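Local atomic coordinates of anastral spindle 2, SAS 4 (Drosophila melanogaster, PDB entry 4BY2), a protein that probably acts as a tubulin-binding molecular adaptor in centriole assembly, its TCP domain here fused to the proline-rich motif of Ana2 that it binds. Residues M93-I104 with N108-A119. Residues are numbered along the deposited sequence; the frame is centred on the assembly and turned at random.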
ATOM      1  N   MET A  93       1.921  23.006  -2.341  1.00 61.44           N
ATOM      2  CA  MET A  93       1.472  21.953  -1.419  1.00 60.80           C
ATOM      3  C   MET A  93       1.136  20.654  -2.155  1.00 64.59           C
ATOM      4  O   MET A  93       1.337  19.573  -1.600  1.00 63.80           O
ATOM      5  CB  MET A  93       0.263  22.418  -0.581  1.00 62.92           C
ATOM      6  CG  MET A  93       0.503  23.694   0.202  1.00 66.32           C
ATOM      7  SD  MET A  93       1.693  23.519   1.550  1.00 70.45           S
ATOM      8  CE  MET A  93       0.622  22.976   2.859  1.00 67.13           C
ATOM      9  N   ASN A  94       0.614  20.764  -3.395  1.00 61.50           N
ATOM     10  CA  ASN A  94       0.259  19.626  -4.242  1.00 61.52           C
ATOM     11  C   ASN A  94       1.207  19.507  -5.447  1.00 65.70           C
ATOM     12  O   ASN A  94       1.268  20.403  -6.295  1.00 65.56           O
ATOM     13  CB  ASN A  94      -1.208  19.696  -4.669  1.00 63.37           C
ATOM     14  CG  ASN A  94      -2.181  19.437  -3.539  1.00 92.03           C
ATOM     15  OD1 ASN A  94      -2.162  20.100  -2.492  1.00 89.41           O
ATOM     16  ND2 ASN A  94      -3.068  18.474  -3.733  1.00 83.59           N
ATOM     17  N   LEU A  95       1.969  18.405  -5.492  1.00 61.76           N
ATOM     18  CA  LEU A  95       2.949  18.119  -6.543  1.00 61.21           C
ATOM     19  C   LEU A  95       2.606  16.820  -7.265  1.00 64.60           C
ATOM     20  O   LEU A  95       2.049  15.914  -6.645  1.00 64.11           O
ATOM     21  CB  LEU A  95       4.361  17.991  -5.936  1.00 61.19           C
ATOM     22  CG  LEU A  95       4.920  19.200  -5.187  1.00 66.00           C
ATOM     23  CD1 LEU A  95       4.771  19.028  -3.687  1.00 66.24           C
ATOM     24  CD2 LEU A  95       6.380  19.405  -5.513  1.00 68.48           C
ATOM     25  N   ARG A  96       2.940  16.721  -8.569  1.00 60.79           N
ATOM     26  CA  ARG A  96       2.739  15.492  -9.341  1.00 60.47           C
ATOM     27  C   ARG A  96       3.813  15.323 -10.427  1.00 63.79           C
ATOM     28  O   ARG A  96       3.997  16.197 -11.276  1.00 63.40           O
ATOM     29  CB  ARG A  96       1.301  15.310  -9.882  1.00 60.74           C
ATOM     30  CG  ARG A  96       0.799  16.311 -10.917  1.00 74.14           C
ATOM     31  CD  ARG A  96      -0.608  15.960 -11.379  1.00 87.82           C
ATOM     32  NE  ARG A  96      -0.666  14.662 -12.059  1.00 98.93           N
ATOM     33  CZ  ARG A  96      -1.780  13.963 -12.257  1.00113.62           C
ATOM     34  NH1 ARG A  96      -2.948  14.422 -11.825  1.00102.60           N
ATOM     35  NH2 ARG A  96      -1.733  12.796 -12.885  1.00 99.47           N
ATOM     36  N   MET A  97       4.561  14.208 -10.343  1.00 59.72           N
ATOM     37  CA  MET A  97       5.627  13.861 -11.277  1.00 58.97           C
ATOM     38  C   MET A  97       5.094  12.850 -12.285  1.00 62.21           C
ATOM     39  O   MET A  97       4.760  11.725 -11.912  1.00 61.75           O
ATOM     40  CB  MET A  97       6.857  13.314 -10.525  1.00 61.17           C
ATOM     41  CG  MET A  97       8.043  12.973 -11.428  1.00 64.77           C
ATOM     42  SD  MET A  97       9.055  14.388 -11.940  1.00 68.76           S
ATOM     43  CE  MET A  97      10.097  14.573 -10.511  1.00 65.33           C
ATOM     44  N   LEU A  98       4.987  13.268 -13.555  1.00 58.64           N
ATOM     45  CA  LEU A  98       4.527  12.429 -14.661  1.00 58.30           C
ATOM     46  C   LEU A  98       5.769  11.856 -15.353  1.00 61.44           C
ATOM     47  O   LEU A  98       6.382  12.528 -16.188  1.00 61.61           O
ATOM     48  CB  LEU A  98       3.653  13.233 -15.648  1.00 58.39           C
ATOM     49  CG  LEU A  98       2.269  13.654 -15.153  1.00 63.60           C
ATOM     50  CD1 LEU A  98       2.249  15.124 -14.742  1.00 63.72           C
ATOM     51  CD2 LEU A  98       1.218  13.411 -16.220  1.00 66.88           C
ATOM     52  N   TYR A  99       6.171  10.635 -14.956  1.00 56.65           N
ATOM     53  CA  TYR A  99       7.353   9.948 -15.484  1.00 55.90           C
ATOM     54  C   TYR A  99       7.199   9.530 -16.950  1.00 60.26           C
ATOM     55  O   TYR A  99       6.078   9.434 -17.454  1.00 59.65           O
ATOM     56  CB  TYR A  99       7.714   8.724 -14.620  1.00 56.38           C
ATOM     57  CG  TYR A  99       8.128   9.044 -13.200  1.00 57.14           C
ATOM     58  CD1 TYR A  99       9.455   9.321 -12.887  1.00 59.04           C
ATOM     59  CD2 TYR A  99       7.207   9.001 -12.158  1.00 57.50           C
ATOM     60  CE1 TYR A  99       9.848   9.591 -11.575  1.00 59.81           C
ATOM     61  CE2 TYR A  99       7.587   9.267 -10.843  1.00 58.19           C
ATOM     62  CZ  TYR A  99       8.909   9.562 -10.556  1.00 65.60           C
ATOM     63  OH  TYR A  99       9.286   9.834  -9.263  1.00 66.55           O
ATOM     64  N   PHE A 100       8.342   9.273 -17.622  1.00 57.47           N
ATOM     65  CA  PHE A 100       8.434   8.834 -19.020  1.00 57.42           C
ATOM     66  C   PHE A 100       7.712   7.502 -19.279  1.00 60.75           C
ATOM     67  O   PHE A 100       7.126   7.325 -20.350  1.00 60.16           O
ATOM     68  CB  PHE A 100       9.904   8.761 -19.480  1.00 59.41           C
ATOM     69  CG  PHE A 100      10.840   7.975 -18.585  1.00 61.27           C
ATOM     70  CD1 PHE A 100      11.046   6.615 -18.788  1.00 64.68           C
ATOM     71  CD2 PHE A 100      11.553   8.606 -17.571  1.00 63.61           C
ATOM     72  CE1 PHE A 100      11.915   5.891 -17.965  1.00 65.66           C
ATOM     73  CE2 PHE A 100      12.423   7.884 -16.749  1.00 66.65           C
ATOM     74  CZ  PHE A 100      12.603   6.531 -16.955  1.00 64.87           C
ATOM     75  N   ASN A 101       7.733   6.583 -18.284  1.00 56.78           N
ATOM     76  CA  ASN A 101       7.099   5.261 -18.346  1.00 56.12           C
ATOM     77  C   ASN A 101       5.600   5.266 -17.946  1.00 59.55           C
ATOM     78  O   ASN A 101       5.046   4.205 -17.644  1.00 59.45           O
ATOM     79  CB  ASN A 101       7.906   4.243 -17.515  1.00 55.14           C
ATOM     80  CG  ASN A 101       7.957   4.501 -16.022  1.00 69.24           C
ATOM     81  OD1 ASN A 101       7.700   5.602 -15.530  1.00 61.79           O
ATOM     82  ND2 ASN A 101       8.323   3.483 -15.263  1.00 57.83           N
ATOM     83  N   LYS A 102       4.956   6.464 -17.962  1.00 55.33           N
ATOM     84  CA  LYS A 102       3.543   6.743 -17.644  1.00 54.75           C
ATOM     85  C   LYS A 102       3.220   6.645 -16.124  1.00 56.72           C
ATOM     86  O   LYS A 102       2.054   6.778 -15.733  1.00 56.20           O
ATOM     87  CB  LYS A 102       2.579   5.885 -18.498  1.00 57.96           C
ATOM     88  CG  LYS A 102       1.272   6.578 -18.876  1.00 78.63           C
ATOM     89  CD  LYS A 102       0.154   5.566 -19.139  1.00 89.92           C
ATOM     90  CE  LYS A 102      -1.186   6.215 -19.409  1.00100.26           C
ATOM     91  NZ  LYS A 102      -1.311   6.689 -20.815  1.00108.05           N
ATOM     92  N   ASP A 103       4.253   6.465 -15.270  1.00 52.12           N
ATOM     93  CA  ASP A 103       4.111   6.403 -13.807  1.00 51.18           C
ATOM     94  C   ASP A 103       3.821   7.790 -13.246  1.00 54.38           C
ATOM     95  O   ASP A 103       4.350   8.780 -13.758  1.00 53.71           O
ATOM     96  CB  ASP A 103       5.385   5.844 -13.143  1.00 52.58           C
ATOM     97  CG  ASP A 103       5.518   4.331 -13.090  1.00 58.60           C
ATOM     98  OD1 ASP A 103       4.696   3.632 -13.731  1.00 59.20           O
ATOM     99  OD2 ASP A 103       6.452   3.845 -12.420  1.00 61.63           O
ATOM    100  N   ILE A 104       2.987   7.862 -12.194  1.00 51.01           N
ATOM    101  CA  ILE A 104       2.603   9.125 -11.549  1.00 50.80           C
ATOM    102  C   ILE A 104       2.977   9.109 -10.060  1.00 54.76           C
ATOM    103  O   ILE A 104       2.691   8.132  -9.373  1.00 54.19           O
ATOM    104  CB  ILE A 104       1.087   9.457 -11.752  1.00 53.79           C
ATOM    105  CG1 ILE A 104       0.631   9.278 -13.222  1.00 54.03           C
ATOM    106  CG2 ILE A 104       0.747  10.866 -11.235  1.00 55.11           C
ATOM    107  CD1 ILE A 104      -0.904   9.089 -13.434  1.00 59.60           C
ATOM    108  N   ASN A 108       0.993  15.280  -1.667  1.00 53.18           N
ATOM    109  CA  ASN A 108       0.025  16.162  -1.016  1.00 52.93           C
ATOM    110  C   ASN A 108       0.573  16.521   0.368  1.00 56.73           C
ATOM    111  O   ASN A 108       0.563  15.680   1.268  1.00 56.21           O
ATOM    112  CB  ASN A 108      -1.343  15.474  -0.898  1.00 55.73           C
ATOM    113  CG  ASN A 108      -1.820  14.794  -2.160  1.00 86.04           C
ATOM    114  OD1 ASN A 108      -1.423  13.664  -2.478  1.00 79.65           O
ATOM    115  ND2 ASN A 108      -2.707  15.455  -2.888  1.00 80.36           N
ATOM    116  N   ILE A 109       1.105  17.747   0.519  1.00 53.61           N
ATOM    117  CA  ILE A 109       1.694  18.232   1.774  1.00 53.48           C
ATOM    118  C   ILE A 109       0.594  18.532   2.809  1.00 56.80           C
ATOM    119  O   ILE A 109       0.818  18.336   4.007  1.00 56.65           O
ATOM    120  CB  ILE A 109       2.679  19.422   1.525  1.00 56.70           C
ATOM    121  CG1 ILE A 109       3.880  18.959   0.664  1.00 56.99           C
ATOM    122  CG2 ILE A 109       3.171  20.063   2.840  1.00 57.88           C
ATOM    123  CD1 ILE A 109       4.661  20.062  -0.037  1.00 65.28           C
ATOM    124  N   ARG A 110      -0.597  18.957   2.345  1.00 52.56           N
ATOM    125  CA  ARG A 110      -1.733  19.251   3.224  1.00 52.18           C
ATOM    126  C   ARG A 110      -2.320  17.976   3.833  1.00 55.89           C
ATOM    127  O   ARG A 110      -2.673  17.965   5.015  1.00 55.48           O
ATOM    128  CB  ARG A 110      -2.812  20.058   2.488  1.00 51.51           C
ATOM    129  CG  ARG A 110      -2.880  21.504   2.940  1.00 57.75           C
ATOM    130  CD  ARG A 110      -4.007  22.256   2.272  1.00 61.25           C
ATOM    131  NE  ARG A 110      -3.634  22.773   0.955  1.00 65.70           N
ATOM    132  CZ  ARG A 110      -3.110  23.975   0.739  1.00 74.89           C
ATOM    133  NH1 ARG A 110      -2.865  24.794   1.755  1.00 54.05           N
ATOM    134  NH2 ARG A 110      -2.826  24.368  -0.494  1.00 66.86           N
ATOM    135  N   GLU A 111      -2.400  16.904   3.030  1.00 52.41           N
ATOM    136  CA  GLU A 111      -2.931  15.606   3.453  1.00 52.06           C
ATOM    137  C   GLU A 111      -1.832  14.674   4.003  1.00 55.21           C
ATOM    138  O   GLU A 111      -2.152  13.622   4.556  1.00 54.81           O
ATOM    139  CB  GLU A 111      -3.709  14.926   2.305  1.00 53.51           C
ATOM    140  CG  GLU A 111      -4.880  15.735   1.762  1.00 64.57           C
ATOM    141  CD  GLU A 111      -4.588  16.570   0.526  1.00 94.87           C
ATOM    142  OE1 GLU A 111      -3.627  17.371   0.549  1.00 91.43           O
ATOM    143  OE2 GLU A 111      -5.355  16.449  -0.456  1.00 95.47           O
ATOM    144  N   GLY A 112      -0.565  15.076   3.852  1.00 51.50           N
ATOM    145  CA  GLY A 112       0.605  14.313   4.287  1.00 51.21           C
ATOM    146  C   GLY A 112       0.706  12.959   3.607  1.00 54.82           C
ATOM    147  O   GLY A 112       1.003  11.957   4.261  1.00 54.60           O
ATOM    148  N   THR A 113       0.411  12.914   2.294  1.00 50.94           N
ATOM    149  CA  THR A 113       0.400  11.670   1.524  1.00 50.57           C
ATOM    150  C   THR A 113       1.274  11.685   0.278  1.00 53.86           C
ATOM    151  O   THR A 113       1.379  12.698  -0.414  1.00 53.21           O
ATOM    152  CB  THR A 113      -1.040  11.250   1.157  1.00 59.39           C
ATOM    153  OG1 THR A 113      -1.709  12.327   0.499  1.00 59.29           O
ATOM    154  CG2 THR A 113      -1.851  10.793   2.358  1.00 58.85           C
ATOM    155  N   VAL A 114       1.875  10.526  -0.014  1.00 50.18           N
ATOM    156  CA  VAL A 114       2.684  10.285  -1.204  1.00 49.68           C
ATOM    157  C   VAL A 114       1.995   9.115  -1.925  1.00 53.07           C
ATOM    158  O   VAL A 114       1.975   7.997  -1.409  1.00 52.70           O
ATOM    159  CB  VAL A 114       4.185  10.009  -0.893  1.00 53.58           C
ATOM    160  CG1 VAL A 114       4.988   9.812  -2.177  1.00 53.61           C
ATOM    161  CG2 VAL A 114       4.800  11.128  -0.053  1.00 53.30           C
ATOM    162  N   LYS A 115       1.358   9.399  -3.066  1.00 49.11           N
ATOM    163  CA  LYS A 115       0.665   8.392  -3.873  1.00 48.55           C
ATOM    164  C   LYS A 115       1.506   8.063  -5.101  1.00 51.15           C
ATOM    165  O   LYS A 115       2.057   8.970  -5.719  1.00 50.80           O
ATOM    166  CB  LYS A 115      -0.733   8.879  -4.296  1.00 50.94           C
ATOM    167  CG  LYS A 115      -1.749   8.903  -3.166  1.00 64.88           C
ATOM    168  CD  LYS A 115      -3.156   9.168  -3.682  1.00 75.43           C
ATOM    169  CE  LYS A 115      -4.191   9.080  -2.588  1.00 85.91           C
ATOM    170  NZ  LYS A 115      -5.546   9.441  -3.080  1.00 94.28           N
ATOM    171  N   TYR A 116       1.624   6.772  -5.446  1.00 46.71           N
ATOM    172  CA  TYR A 116       2.400   6.338  -6.606  1.00 45.81           C
ATOM    173  C   TYR A 116       1.609   5.369  -7.467  1.00 47.94           C
ATOM    174  O   TYR A 116       1.115   4.367  -6.960  1.00 47.80           O
ATOM    175  CB  TYR A 116       3.753   5.727  -6.191  1.00 47.10           C
ATOM    176  CG  TYR A 116       4.756   5.649  -7.326  1.00 49.37           C
ATOM    177  CD1 TYR A 116       4.712   4.613  -8.256  1.00 50.06           C
ATOM    178  CD2 TYR A 116       5.744   6.618  -7.477  1.00 51.32           C
ATOM    179  CE1 TYR A 116       5.615   4.549  -9.312  1.00 50.83           C
ATOM    180  CE2 TYR A 116       6.669   6.551  -8.519  1.00 51.83           C
ATOM    181  CZ  TYR A 116       6.601   5.514  -9.433  1.00 57.87           C
ATOM    182  OH  TYR A 116       7.502   5.437 -10.470  1.00 58.21           O
ATOM    183  N   TYR A 117       1.513   5.654  -8.774  1.00 43.24           N
ATOM    184  CA  TYR A 117       0.814   4.792  -9.717  1.00 42.55           C
ATOM    185  C   TYR A 117       1.802   4.065 -10.625  1.00 45.90           C
ATOM    186  O   TYR A 117       2.506   4.703 -11.401  1.00 45.33           O
ATOM    187  CB  TYR A 117      -0.230   5.582 -10.533  1.00 43.52           C
ATOM    188  CG  TYR A 117      -1.006   4.739 -11.527  1.00 45.11           C
ATOM    189  CD1 TYR A 117      -1.935   3.795 -11.097  1.00 47.09           C
ATOM    190  CD2 TYR A 117      -0.822   4.894 -12.897  1.00 45.74           C
ATOM    191  CE1 TYR A 117      -2.657   3.023 -12.004  1.00 47.84           C
ATOM    192  CE2 TYR A 117      -1.547   4.134 -13.815  1.00 46.54           C
ATOM    193  CZ  TYR A 117      -2.456   3.191 -13.363  1.00 54.11           C
ATOM    194  OH  TYR A 117      -3.174   2.437 -14.258  1.00 55.12           O
ATOM    195  N   TYR A 118       1.870   2.727 -10.501  1.00 42.25           N
ATOM    196  CA  TYR A 118       2.717   1.868 -11.331  1.00 41.45           C
ATOM    197  C   TYR A 118       1.859   1.561 -12.555  1.00 46.93           C
ATOM    198  O   TYR A 118       0.947   0.731 -12.487  1.00 45.92           O
ATOM    199  CB  TYR A 118       3.131   0.585 -10.582  1.00 41.29           C
ATOM    200  CG  TYR A 118       3.809   0.830  -9.251  1.00 41.72           C
ATOM    201  CD1 TYR A 118       3.069   0.921  -8.075  1.00 42.17           C
ATOM    202  CD2 TYR A 118       5.193   0.955  -9.162  1.00 43.32           C
ATOM    203  CE1 TYR A 118       3.687   1.149  -6.847  1.00 42.83           C
ATOM    204  CE2 TYR A 118       5.823   1.169  -7.936  1.00 43.51           C
ATOM    205  CZ  TYR A 118       5.064   1.274  -6.781  1.00 48.60           C
ATOM    206  OH  TYR A 118       5.666   1.489  -5.566  1.00 47.76           O
ATOM    207  N   ALA A 119       2.089   2.324 -13.636  1.00 45.29           N
ATOM    208  CA  ALA A 119       1.330   2.276 -14.883  1.00 46.27           C
ATOM    209  C   ALA A 119       1.285   0.919 -15.562  1.00 53.00           C
ATOM    210  O   ALA A 119       0.210   0.515 -16.011  1.00 53.64           O
ATOM    211  CB  ALA A 119       1.844   3.327 -15.847  1.00 47.16           C
TER
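Asp103 and Tyr116 meet through a hydrogen bond, 2.7 Å from Tyr116 OH to Asp103 OD2, within the TCP domain of the Sas-4 part. The domain is a long series of antiparallel strands, each hydrogen-bonded to the next in the chain and joined by short turns and loops (consecutive beta hairpins). Residues 93-104 and 108-119 touch at two ends, with strand 104-108 running between strands 94-98 and 113-118.

The tyrosine hydroxyl reaches Asp103 OD2 on its anti side, with the carboxylate nearly upright to the ring at 84°. The other oxygen, Asp103 OD1, accepts Ala119 N at 2.9 Å from above the carboxylate plane. One carboxylate therefore ties the turn at Tyr99-Lys102 to the end of strand 113-118. With an alanine in place of Asp103, Ala119 N and the Tyr116 hydroxyl would probably lose the carboxylate they share, and with it this tie. Next to it, Ile104 and Tyr117 form an antiparallel hydrogen-bonded pair, with Tyr117 N to Ile104 O at 2.8 Å.

Tyr116 has CG anti to its backbone N (chi1 -163°), which brings its ring edge to Asp103. Tyr99 CE2 approaches Tyr116 CE2 to 3.7 Å, the rings oblique at 44°. Tyr116 OH is also hydrogen-bonded to the backbone N of Arg15, and the Tyr116 side chain touches Pro14. Both belong to the fused Ana2 motif.

At the other end, Met93 O accepts Ile109 N in a nearly straight bond. The Ile109 side chain spans Met93 and Leu95, with CD1 3.8 Å from Leu95 CD1. A G1 beta bulge sets Gly112 and Thr113 across from Asn108. Asp91 forms a salt bridge with Arg110, whose guanidinium lies with one face against Met93, Arg110 NH2 being 3.5 Å from Met93 CG.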